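Local structure of extracellular solute-binding protein, family 1 (Bifidobacterium longum subsp. infantis, 6FTH) at residues N189-A194 with G287-T292; N218-V223 with P317-V322; G375-D380 with E390-K395; V35-T40 with G404-F409. The protein probably binds human milk oligosaccharides outside the cell as the solute-binding partner of an ABC transporter. All coordinates share one frame; numbering follows the deposited sequence.

Interaction 1. Residues N189-A194 with G287-T292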
loop_
_atom_site.group_PDB
_atom_site.type_symbol
_atom_site.label_atom_id
_atom_site.label_comp_id
_atom_site.label_asym_id
_atom_site.label_seq_id
_atom_site.Cartn_x
_atom_site.Cartn_y
_atom_site.Cartn_z
ATOM N N ASN A 189 19.545 23.292 -10.818
ATOM C CA ASN A 189 18.338 23.955 -11.303
ATOM C C ASN A 189 18.593 25.357 -11.840
ATOM O O ASN A 189 17.643 25.994 -12.308
ATOM C CB ASN A 189 17.183 23.921 -10.283
ATOM C CG ASN A 189 17.365 24.864 -9.090
ATOM O OD1 ASN A 189 18.204 25.765 -9.104
ATOM N ND2 ASN A 189 16.526 24.684 -8.078
ATOM N N GLY A 190 19.836 25.835 -11.773
ATOM C CA GLY A 190 20.259 27.012 -12.511
ATOM C C GLY A 190 19.866 28.350 -11.931
ATOM O O GLY A 190 20.072 29.370 -12.596
ATOM N N ASN A 191 19.310 28.407 -10.735
ATOM C CA ASN A 191 18.804 29.687 -10.259
ATOM C C ASN A 191 19.814 30.467 -9.427
ATOM O O ASN A 191 19.473 31.556 -8.933
ATOM C CB ASN A 191 17.478 29.525 -9.516
ATOM C CG ASN A 191 17.605 28.701 -8.252
ATOM O OD1 ASN A 191 18.709 28.381 -7.798
ATOM N ND2 ASN A 191 16.468 28.369 -7.669
ATOM N N GLY A 192 21.031 29.955 -9.285
ATOM C CA GLY A 192 22.057 30.563 -8.460
ATOM C C GLY A 192 21.947 30.313 -6.971
ATOM O O GLY A 192 22.928 30.540 -6.249
ATOM N N GLN A 193 20.797 29.871 -6.471
ATOM C CA GLN A 193 20.618 29.664 -5.045
ATOM C C GLN A 193 20.986 28.231 -4.687
ATOM O O GLN A 193 20.795 27.313 -5.486
ATOM C CB GLN A 193 19.159 29.914 -4.645
ATOM C CG GLN A 193 18.682 31.350 -4.845
ATOM C CD GLN A 193 19.378 32.307 -3.886
ATOM O OE1 GLN A 193 19.353 32.092 -2.675
ATOM N NE2 GLN A 193 20.013 33.353 -4.422
ATOM N N ALA A 194 21.515 28.046 -3.477
ATOM C CA ALA A 194 21.749 26.700 -2.942
ATOM C C ALA A 194 20.458 26.196 -2.302
ATOM O O ALA A 194 20.350 26.003 -1.087
ATOM C CB ALA A 194 22.904 26.705 -1.949
ATOM N N GLY A 287 5.995 24.042 -9.397
ATOM C CA GLY A 287 5.669 23.517 -10.704
ATOM C C GLY A 287 6.635 23.910 -11.800
ATOM O O GLY A 287 6.542 23.369 -12.909
ATOM N N LYS A 288 7.569 24.822 -11.523
ATOM C CA LYS A 288 8.474 25.359 -12.530
ATOM C C LYS A 288 9.930 25.096 -12.192
ATOM O O LYS A 288 10.697 24.664 -13.060
ATOM C CB LYS A 288 8.221 26.874 -12.661
ATOM C CG LYS A 288 9.028 27.577 -13.740
ATOM C CD LYS A 288 8.746 29.086 -13.732
ATOM C CE LYS A 288 9.732 29.870 -14.596
ATOM N NZ LYS A 288 9.436 31.342 -14.591
ATOM N N THR A 289 10.336 25.332 -10.943
ATOM C CA THR A 289 11.713 25.115 -10.508
ATOM C C THR A 289 11.762 23.853 -9.651
ATOM O O THR A 289 11.183 23.817 -8.559
ATOM C CB THR A 289 12.199 26.321 -9.706
ATOM O OG1 THR A 289 12.125 27.494 -10.520
ATOM C CG2 THR A 289 13.642 26.130 -9.253
ATOM N N ALA A 290 12.446 22.831 -10.149
ATOM C CA ALA A 290 12.634 21.618 -9.365
ATOM C C ALA A 290 13.540 21.904 -8.177
ATOM O O ALA A 290 14.525 22.637 -8.297
ATOM C CB ALA A 290 13.279 20.545 -10.234
ATOM N N LYS A 291 13.227 21.284 -7.037
ATOM C CA LYS A 291 13.988 21.461 -5.805
ATOM C C LYS A 291 14.689 20.208 -5.313
ATOM O O LYS A 291 15.754 20.323 -4.704
ATOM C CB LYS A 291 13.081 21.958 -4.673
ATOM C CG LYS A 291 12.366 23.260 -4.970
ATOM C CD LYS A 291 13.291 24.463 -4.856
ATOM C CE LYS A 291 12.503 25.740 -5.089
ATOM N NZ LYS A 291 13.351 26.967 -4.932
ATOM N N THR A 292 14.141 19.017 -5.557
ATOM C CA THR A 292 14.641 17.795 -4.929
ATOM C C THR A 292 15.307 16.870 -5.940
ATOM O O THR A 292 14.779 16.623 -7.026
ATOM C CB THR A 292 13.482 17.086 -4.254
ATOM O OG1 THR A 292 12.893 17.954 -3.277
ATOM C CG2 THR A 292 13.954 15.802 -3.558
#
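An Asx turn in the loop joining helix 173-185 to strand 197-199 presents the carboxamide of Asn-189 to Ala-290 and Thr-289. Its ND2 donates to the carbonyl O of Ala-290 over 2.9 Å. The N-H...O angle of 174°, with the acceptor lying almost in the amide plane, marks a nearly straight bond. A second donation from ND2 goes to Asp-195, while OD1 accepts from the backbone N of Asn-191 at 3.3 Å and closes the turn. Both ends of the amide are thus engaged, which fixes its rotation. The spacing of Asp-187, Asn-189, Asn-191 and Asp-195 is reminiscent of the EF-hand-like calcium loops of AlgQ-type relatives, but no metal is assigned here, and Lys-291 NZ makes a salt bridge with Asp-195 OD2. Thr-289 adds a methyl group, its CG2 standing 3.4 Å from Asn-189 ND2. CG2 stands anti to the backbone N of Thr-289. An alanine in place of Asn-189 would probably leave the carbonyl of Ala-290 without this donor and the turn at Asn-191 without its side-chain acceptor. Trp-161 of helix 159-165 touches the side chains of both Asn-189 and Ala-290.

Interaction 2. Residues N218-V223 with P317-V322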
loop_
_atom_site.group_PDB
_atom_site.type_symbol
_atom_site.label_atom_id
_atom_site.label_comp_id
_atom_site.label_asym_id
_atom_site.label_seq_id
_atom_site.Cartn_x
_atom_site.Cartn_y
_atom_site.Cartn_z
ATOM N N ASN A 218 16.467 -2.445 0.867
ATOM C CA ASN A 218 16.570 -3.257 -0.344
ATOM C C ASN A 218 17.988 -3.232 -0.920
ATOM O O ASN A 218 18.430 -4.221 -1.537
ATOM C CB ASN A 218 15.548 -2.755 -1.369
ATOM C CG ASN A 218 14.115 -3.059 -0.950
ATOM O OD1 ASN A 218 13.672 -4.227 -0.920
ATOM N ND2 ASN A 218 13.370 -2.012 -0.611
ATOM N N SER A 219 18.709 -2.126 -0.715
ATOM C CA SER A 219 20.111 -2.012 -1.121
ATOM C C SER A 219 20.963 -3.081 -0.484
ATOM O O SER A 219 22.013 -3.433 -1.036
ATOM C CB SER A 219 20.711 -0.677 -0.668
ATOM O OG SER A 219 20.042 0.406 -1.259
ATOM N N THR A 220 20.573 -3.542 0.699
ATOM C CA THR A 220 21.373 -4.479 1.483
ATOM C C THR A 220 21.014 -5.924 1.219
ATOM O O THR A 220 21.672 -6.818 1.781
ATOM C CB THR A 220 21.230 -4.205 2.991
ATOM O OG1 THR A 220 19.960 -4.662 3.483
ATOM C CG2 THR A 220 21.391 -2.734 3.312
ATOM N N GLY A 221 20.012 -6.180 0.394
ATOM C CA GLY A 221 19.579 -7.524 0.105
ATOM C C GLY A 221 18.422 -8.019 0.940
ATOM O O GLY A 221 18.105 -9.213 0.873
ATOM N N ILE A 222 17.782 -7.147 1.724
ATOM C CA ILE A 222 16.567 -7.468 2.480
ATOM C C ILE A 222 15.376 -6.916 1.711
ATOM O O ILE A 222 15.301 -5.708 1.451
ATOM C CB ILE A 222 16.621 -6.915 3.913
ATOM C CG1 ILE A 222 17.673 -7.679 4.735
ATOM C CG2 ILE A 222 15.240 -7.002 4.599
ATOM C CD1 ILE A 222 17.920 -7.090 6.124
ATOM N N VAL A 223 14.444 -7.799 1.341
ATOM C CA VAL A 223 13.262 -7.402 0.572
ATOM C C VAL A 223 12.250 -6.758 1.508
ATOM O O VAL A 223 11.773 -7.392 2.456
ATOM C CB VAL A 223 12.624 -8.609 -0.135
ATOM C CG1 VAL A 223 11.449 -8.143 -0.991
ATOM C CG2 VAL A 223 13.624 -9.341 -0.967
ATOM N N PRO A 317 20.368 1.880 -5.580
ATOM C CA PRO A 317 21.811 1.606 -5.523
ATOM C C PRO A 317 22.155 0.534 -4.496
ATOM O O PRO A 317 21.533 0.442 -3.429
ATOM C CB PRO A 317 22.410 2.968 -5.140
ATOM C CG PRO A 317 21.413 3.965 -5.703
ATOM C CD PRO A 317 20.071 3.315 -5.381
ATOM N N SER A 318 23.180 -0.276 -4.824
ATOM C CA SER A 318 23.624 -1.366 -3.964
ATOM C C SER A 318 24.439 -0.841 -2.787
ATOM O O SER A 318 25.271 0.054 -2.938
ATOM C CB SER A 318 24.497 -2.343 -4.759
ATOM O OG SER A 318 23.838 -2.876 -5.887
ATOM N N ALA A 319 24.231 -1.441 -1.622
ATOM C CA ALA A 319 25.047 -1.149 -0.461
ATOM C C ALA A 319 26.403 -1.838 -0.606
ATOM O O ALA A 319 26.533 -2.836 -1.318
ATOM C CB ALA A 319 24.351 -1.682 0.779
ATOM N N PRO A 320 27.423 -1.350 0.088
ATOM C CA PRO A 320 28.731 -2.017 0.053
ATOM C C PRO A 320 28.623 -3.496 0.413
ATOM O O PRO A 320 27.951 -3.875 1.377
ATOM C CB PRO A 320 29.542 -1.248 1.106
ATOM C CG PRO A 320 28.835 0.029 1.314
ATOM C CD PRO A 320 27.396 -0.186 0.985
ATOM N N GLY A 321 29.273 -4.338 -0.380
ATOM C CA GLY A 321 29.290 -5.759 -0.150
ATOM C C GLY A 321 28.202 -6.530 -0.861
ATOM O O GLY A 321 28.259 -7.754 -0.888
ATOM N N VAL A 322 27.224 -5.844 -1.446
ATOM C CA VAL A 322 26.044 -6.466 -2.028
ATOM C C VAL A 322 26.145 -6.357 -3.546
ATOM O O VAL A 322 26.174 -5.249 -4.096
ATOM C CB VAL A 322 24.762 -5.801 -1.495
ATOM C CG1 VAL A 322 23.531 -6.515 -2.030
ATOM C CG2 VAL A 322 24.772 -5.792 0.042
#
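The hydroxyl of Ser-219 is gripped by two groups: OG donates to the carbonyl O of Pro-317 at 2.6 Å and is also hydrogen-bonded to the indole NE1 of Trp-173. The C=O...OG angle of 175° shows the hydroxyl meeting the Pro-317 carbonyl almost head-on. OG is placed for this by a chi1 of -62°, anti to the carbonyl carbon of Ser-219. The same residue also receives a bond through its backbone, because Ala-319 N donates to Ser-219 O at 3.0 Å with an N-H...O angle of 170°. Although straight at the hydrogen, that bond comes in from above the carbonyl plane.

Two side chains of the turn pack against this acceptor. Ala-319 CB approaches Ser-219 O to 3.4 Å, and Val-322 CG1 lies 3.6 Å from the same oxygen. The other methyl of Val-322, CG2, rests 3.7 Å from Thr-220 O, while Thr-220 CG2 meets Ala-319 CB at 4.0 Å. Ala-319 and Val-322 are the two ends of a type II beta turn, closed by Val-322 N donating to Ala-319 O at 3.1 Å, and both direct their CB atoms at segment 218-223.

In this solute-binding protein the contact joins the loop between strands 197-199 and 235-238 to the loop between strands 311-313 and 336-337. Trp-173, at the start of helix 173-185, touches Thr-220, Ala-319 and Pro-320, and helix 249-263 covers Thr-220 through Glu-250 and Val-254.

Interaction 3. Residues G375-D380 with E390-K395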
loop_
_atom_site.group_PDB
_atom_site.type_symbol
_atom_site.label_atom_id
_atom_site.label_comp_id
_atom_site.label_asym_id
_atom_site.label_seq_id
_atom_site.Cartn_x
_atom_site.Cartn_y
_atom_site.Cartn_z
ATOM N N GLY A 375 -21.155 6.031 -19.419
ATOM C CA GLY A 375 -21.688 7.250 -19.998
ATOM C C GLY A 375 -21.382 8.511 -19.235
ATOM O O GLY A 375 -21.656 9.606 -19.743
ATOM N N ASN A 376 -20.841 8.408 -18.026
ATOM C CA ASN A 376 -20.425 9.588 -17.288
ATOM C C ASN A 376 -18.949 9.824 -17.580
ATOM O O ASN A 376 -18.612 10.647 -18.436
ATOM C CB ASN A 376 -20.750 9.406 -15.797
ATOM C CG ASN A 376 -20.441 10.629 -14.971
ATOM O OD1 ASN A 376 -19.601 11.454 -15.344
ATOM N ND2 ASN A 376 -21.096 10.740 -13.818
ATOM N N LEU A 377 -18.058 9.058 -16.935
ATOM C CA LEU A 377 -16.628 9.158 -17.184
ATOM C C LEU A 377 -16.089 8.049 -18.066
ATOM O O LEU A 377 -14.962 8.166 -18.546
ATOM C CB LEU A 377 -15.828 9.076 -15.873
ATOM C CG LEU A 377 -16.200 10.042 -14.766
ATOM C CD1 LEU A 377 -15.243 9.836 -13.590
ATOM C CD2 LEU A 377 -16.119 11.463 -15.289
ATOM N N VAL A 378 -16.826 6.962 -18.252
ATOM C CA VAL A 378 -16.267 5.779 -18.894
ATOM C C VAL A 378 -17.238 5.283 -19.950
ATOM O O VAL A 378 -18.459 5.272 -19.741
ATOM C CB VAL A 378 -15.928 4.677 -17.856
ATOM C CG1 VAL A 378 -17.146 4.270 -17.094
ATOM C CG2 VAL A 378 -15.284 3.456 -18.537
ATOM N N THR A 379 -16.692 4.894 -21.096
ATOM C CA THR A 379 -17.453 4.340 -22.205
ATOM C C THR A 379 -17.193 2.843 -22.287
ATOM O O THR A 379 -16.038 2.404 -22.240
ATOM C CB THR A 379 -17.025 5.021 -23.505
ATOM O OG1 THR A 379 -17.400 6.408 -23.454
ATOM C CG2 THR A 379 -17.714 4.385 -24.700
ATOM N N ASP A 380 -18.267 2.063 -22.387
ATOM C CA ASP A 380 -18.179 0.634 -22.665
ATOM C C ASP A 380 -18.041 0.460 -24.171
ATOM O O ASP A 380 -19.002 0.673 -24.916
ATOM C CB ASP A 380 -19.429 -0.065 -22.137
ATOM C CG ASP A 380 -19.412 -1.571 -22.377
ATOM O OD1 ASP A 380 -18.481 -2.079 -23.025
ATOM O OD2 ASP A 380 -20.332 -2.250 -21.898
ATOM N N GLU A 390 -10.378 11.295 -19.589
ATOM C CA GLU A 390 -9.374 11.606 -18.576
ATOM C C GLU A 390 -9.585 12.979 -17.959
ATOM O O GLU A 390 -9.480 13.134 -16.733
ATOM C CB GLU A 390 -7.980 11.504 -19.190
ATOM C CG GLU A 390 -7.624 10.090 -19.623
ATOM C CD GLU A 390 -6.387 10.021 -20.463
ATOM O OE1 GLU A 390 -5.495 10.879 -20.295
ATOM O OE2 GLU A 390 -6.319 9.086 -21.293
ATOM N N ASP A 391 -9.871 13.995 -18.783
ATOM C CA ASP A 391 -10.048 15.333 -18.232
ATOM C C ASP A 391 -11.298 15.416 -17.378
ATOM O O ASP A 391 -11.319 16.116 -16.357
ATOM C CB ASP A 391 -10.113 16.359 -19.360
ATOM C CG ASP A 391 -8.795 16.526 -20.066
ATOM O OD1 ASP A 391 -7.749 16.126 -19.492
ATOM O OD2 ASP A 391 -8.798 17.070 -21.193
ATOM N N LYS A 392 -12.351 14.719 -17.782
ATOM C CA LYS A 392 -13.591 14.730 -17.014
ATOM C C LYS A 392 -13.412 14.010 -15.681
ATOM O O LYS A 392 -13.955 14.432 -14.653
ATOM C CB LYS A 392 -14.695 14.068 -17.826
ATOM C CG LYS A 392 -16.094 14.307 -17.264
ATOM C CD LYS A 392 -17.169 13.811 -18.225
ATOM C CE LYS A 392 -18.572 13.917 -17.639
ATOM N NZ LYS A 392 -19.600 13.281 -18.546
ATOM N N TYR A 393 -12.646 12.922 -15.689
ATOM C CA TYR A 393 -12.333 12.192 -14.464
ATOM C C TYR A 393 -11.615 13.090 -13.463
ATOM O O TYR A 393 -11.996 13.163 -12.291
ATOM C CB TYR A 393 -11.476 10.981 -14.855
ATOM C CG TYR A 393 -11.028 10.058 -13.753
ATOM C CD1 TYR A 393 -10.107 10.469 -12.805
ATOM C CD2 TYR A 393 -11.496 8.747 -13.705
ATOM C CE1 TYR A 393 -9.690 9.616 -11.810
ATOM C CE2 TYR A 393 -11.073 7.876 -12.716
ATOM C CZ TYR A 393 -10.172 8.322 -11.780
ATOM O OH TYR A 393 -9.738 7.490 -10.769
ATOM N N THR A 394 -10.553 13.768 -13.900
ATOM C CA THR A 394 -9.812 14.628 -12.975
ATOM C C THR A 394 -10.676 15.765 -12.457
ATOM O O THR A 394 -10.589 16.134 -11.279
ATOM C CB THR A 394 -8.547 15.155 -13.633
ATOM O OG1 THR A 394 -8.883 15.847 -14.827
ATOM C CG2 THR A 394 -7.630 14.024 -14.000
ATOM N N LYS A 395 -11.537 16.320 -13.310
ATOM C CA LYS A 395 -12.437 17.359 -12.829
ATOM C C LYS A 395 -13.397 16.815 -11.779
ATOM O O LYS A 395 -13.659 17.480 -10.772
ATOM C CB LYS A 395 -13.189 18.000 -13.993
ATOM C CG LYS A 395 -14.102 19.133 -13.543
ATOM C CD LYS A 395 -14.662 19.923 -14.681
ATOM C CE LYS A 395 -15.379 21.171 -14.147
ATOM N NZ LYS A 395 -16.537 20.823 -13.283
#
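Leu-377 and Lys-392 meet where a beta hairpin, strands 378-382 and 385-388, runs directly into helix 390-398, so the helix packs back against the residues leading into the hairpin. The segments are close in sequence and the contact is local, with the CA atoms of Leu-377 and Tyr-393 separated by 5.9 Å.

The apolar contacts come from the forked end of Leu-377, with CD2 turned mainly to Lys-392 and CD1 to Tyr-393. CD2 touches Lys-392 CG at 3.5 Å, tighter than a usual carbon-carbon contact. CD1 reaches Tyr-393, lying 3.8 Å from its CA and 3.9 Å from ring atom CD2, and the two side chains cross at about a right angle. The tyrosine ring has a further aromatic neighbour in Phe-402, which it meets edge-to-face, while Val-388 of the second hairpin strand also touches Tyr-393.

Among the polar contacts, a single hydrogen bond spans the two segments. Lys-392 extends along its whole length, CG being anti to the backbone N (chi1 -167°), and its NZ donates to the carbonyl O of Asn-376 at 2.8 Å. The ammonium stands above that carbonyl plane, 39° out of it. Asp-389 N-caps the helix, its OD1 accepting from Lys-392 N, while the loop before the hairpin is closed by Gly-375 N donating to Val-378 O at 2.8 Å. Beside the ammonium bond, Asn-376 OD1 lies across the lysine chain, 3.5 Å from Lys-392 CE.

Interaction 4. Residues V35-T40 with G404-F409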
loop_
_atom_site.group_PDB
_atom_site.type_symbol
_atom_site.label_atom_id
_atom_site.label_comp_id
_atom_site.label_asym_id
_atom_site.label_seq_id
_atom_site.Cartn_x
_atom_site.Cartn_y
_atom_site.Cartn_z
ATOM N N VAL A 35 -17.780 2.618 3.758
ATOM C CA VAL A 35 -16.734 3.541 4.173
ATOM C C VAL A 35 -16.162 4.130 2.890
ATOM O O VAL A 35 -15.724 3.388 2.000
ATOM C CB VAL A 35 -15.655 2.823 4.998
ATOM C CG1 VAL A 35 -14.594 3.790 5.470
ATOM C CG2 VAL A 35 -16.284 2.070 6.182
ATOM N N LYS A 36 -16.216 5.454 2.771
ATOM C CA LYS A 36 -16.006 6.152 1.511
ATOM C C LYS A 36 -14.601 6.734 1.365
ATOM O O LYS A 36 -14.028 7.305 2.304
ATOM C CB LYS A 36 -17.018 7.293 1.374
ATOM C CG LYS A 36 -18.478 6.863 1.282
ATOM C CD LYS A 36 -18.882 6.155 -0.036
ATOM C CE LYS A 36 -18.787 7.054 -1.259
ATOM N NZ LYS A 36 -19.539 8.347 -1.022
ATOM N N ARG A 37 -14.067 6.623 0.155
ATOM C CA ARG A 37 -12.869 7.355 -0.206
ATOM C C ARG A 37 -13.162 8.856 -0.184
ATOM O O ARG A 37 -14.272 9.286 -0.512
ATOM C CB ARG A 37 -12.490 6.990 -1.632
ATOM C CG ARG A 37 -11.164 7.500 -2.120
ATOM C CD ARG A 37 -11.105 7.298 -3.607
ATOM N NE ARG A 37 -9.823 7.637 -4.193
ATOM C CZ ARG A 37 -9.445 8.867 -4.535
ATOM N NH1 ARG A 37 -10.234 9.918 -4.310
ATOM N NH2 ARG A 37 -8.260 9.059 -5.098
ATOM N N PRO A 38 -12.181 9.679 0.163
ATOM C CA PRO A 38 -12.355 11.116 -0.053
ATOM C C PRO A 38 -12.637 11.416 -1.519
ATOM O O PRO A 38 -12.285 10.645 -2.420
ATOM C CB PRO A 38 -11.012 11.710 0.390
ATOM C CG PRO A 38 -10.471 10.736 1.371
ATOM C CD PRO A 38 -10.927 9.370 0.871
ATOM N N ALA A 39 -13.310 12.540 -1.750
ATOM C CA ALA A 39 -13.527 13.118 -3.079
ATOM C C ALA A 39 -14.602 12.405 -3.879
ATOM O O ALA A 39 -14.741 12.687 -5.083
ATOM C CB ALA A 39 -12.251 13.179 -3.930
ATOM N N THR A 40 -15.374 11.519 -3.262
ATOM C CA THR A 40 -16.464 10.811 -3.913
ATOM C C THR A 40 -17.799 11.507 -3.658
ATOM O O THR A 40 -18.023 12.091 -2.584
ATOM C CB THR A 40 -16.506 9.355 -3.429
ATOM O OG1 THR A 40 -16.552 9.311 -1.992
ATOM C CG2 THR A 40 -15.300 8.588 -3.915
ATOM N N GLY A 404 -18.037 7.267 -8.386
ATOM C CA GLY A 404 -17.790 5.883 -8.053
ATOM C C GLY A 404 -17.028 5.787 -6.756
ATOM O O GLY A 404 -16.832 6.775 -6.049
ATOM N N LEU A 405 -16.615 4.570 -6.436
ATOM C CA LEU A 405 -15.849 4.323 -5.229
ATOM C C LEU A 405 -14.346 4.317 -5.474
ATOM O O LEU A 405 -13.575 4.374 -4.509
ATOM C CB LEU A 405 -16.274 2.979 -4.634
ATOM C CG LEU A 405 -17.786 2.813 -4.385
ATOM C CD1 LEU A 405 -18.119 1.496 -3.749
ATOM C CD2 LEU A 405 -18.320 3.944 -3.508
ATOM N N ALA A 406 -13.922 4.257 -6.729
ATOM C CA ALA A 406 -12.498 4.315 -7.142
ATOM C C ALA A 406 -11.734 3.154 -6.495
ATOM O O ALA A 406 -12.277 2.036 -6.417
ATOM C CB ALA A 406 -11.929 5.691 -6.913
ATOM N N ASP A 407 -10.507 3.402 -6.032
ATOM C CA ASP A 407 -9.673 2.328 -5.517
ATOM C C ASP A 407 -10.215 1.723 -4.229
ATOM O O ASP A 407 -9.756 0.650 -3.838
ATOM C CB ASP A 407 -8.244 2.833 -5.319
ATOM C CG ASP A 407 -8.168 3.963 -4.330
ATOM O OD1 ASP A 407 -8.758 5.026 -4.601
ATOM O OD2 ASP A 407 -7.589 3.747 -3.254
ATOM N N ARG A 408 -11.185 2.357 -3.580
ATOM C CA ARG A 408 -11.809 1.797 -2.394
ATOM C C ARG A 408 -12.936 0.796 -2.713
ATOM O O ARG A 408 -13.593 0.309 -1.799
ATOM C CB ARG A 408 -12.363 2.931 -1.522
ATOM C CG ARG A 408 -11.415 3.467 -0.473
ATOM C CD ARG A 408 -10.135 4.075 -1.033
ATOM N NE ARG A 408 -9.562 5.001 -0.040
ATOM C CZ ARG A 408 -8.526 5.812 -0.253
ATOM N NH1 ARG A 408 -7.883 5.810 -1.410
ATOM N NH2 ARG A 408 -8.132 6.642 0.711
ATOM N N PHE A 409 -13.150 0.462 -3.986
ATOM C CA PHE A 409 -14.300 -0.321 -4.418
ATOM C C PHE A 409 -14.274 -1.772 -3.940
ATOM O O PHE A 409 -13.271 -2.307 -3.442
ATOM C CB PHE A 409 -14.463 -0.282 -5.945
ATOM C CG PHE A 409 -13.550 -1.238 -6.733
ATOM C CD1 PHE A 409 -12.213 -1.427 -6.399
ATOM C CD2 PHE A 409 -14.042 -1.887 -7.838
ATOM C CE1 PHE A 409 -11.406 -2.286 -7.159
ATOM C CE2 PHE A 409 -13.248 -2.742 -8.588
ATOM C CZ PHE A 409 -11.942 -2.927 -8.258
HETATM O O HOH W 1 -15.207 4.958 -1.976
HETATM O O HOH W 2 -6.038 6.762 -5.060
#
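Arg-408 and Arg-37 present their guanidinium groups in different ways. Over one face of the Arg-408 guanidinium lies Arg-37 CG, 3.5 Å above the plane and offset toward the rim, and at its edge sits Asp-407 CG. The Arg-37 guanidinium has Asp-407 OD1, a water and Ala-39 CB at its edge. Because the two planes are 61° apart, the arginines are not stacked. This is a salt-bridge network between the type II beta turn of residues 37-40, which follows strand 29-36, and the loop 404-409, whose residues 407-408 form a short 3-10 segment.

Asp-407 is shared. Arg-37 NE donates to its OD1 at 2.8 Å, with guanidinium and carboxylate planes 89° apart, while Arg-408 NH1 takes OD2 on its syn side at 2.8 Å. Sharing the carboxylate probably offsets the repulsion between the two cations; Arg-408 NE has a second counter-charge in Glu-67. Arg-37 is held further by NH1 donating to Pro-38 O at 2.9 Å. An alanine in place of Arg-37, which keeps CB, would probably leave Asp-407 OD1 with only weak partners among these groups and open a gap over the Arg-408 guanidinium.

One water bridges the backbones, accepting from Arg-37 N at 2.9 Å and donating to Leu-405 O. Nearby, Lys-36 NZ forms a salt bridge with Glu-64, and Lys-36 CE meets Leu-405 CD2 at 3.9 Å.

The four contacts appear to fall into two pairs, one in each lobe of the two-lobed fold expected of this family. Interactions 3 and 4 lie on the same side of the chain's centre, their centres 15 Å apart and nearest atoms about 5 Å apart, and the chain between residues 395 and 404 connects them. Interactions 1 and 2 belong to the other lobe, with centres 31 Å apart; helix 173-185 ends shortly before segment 189-194 and starts at Trp-173 beside interaction 2. Between lobes, interactions 2 and 4 are separated by 37 Å centre to centre. With no bound sugar described at any of the four, their relation to the oligosaccharide site is left undecided.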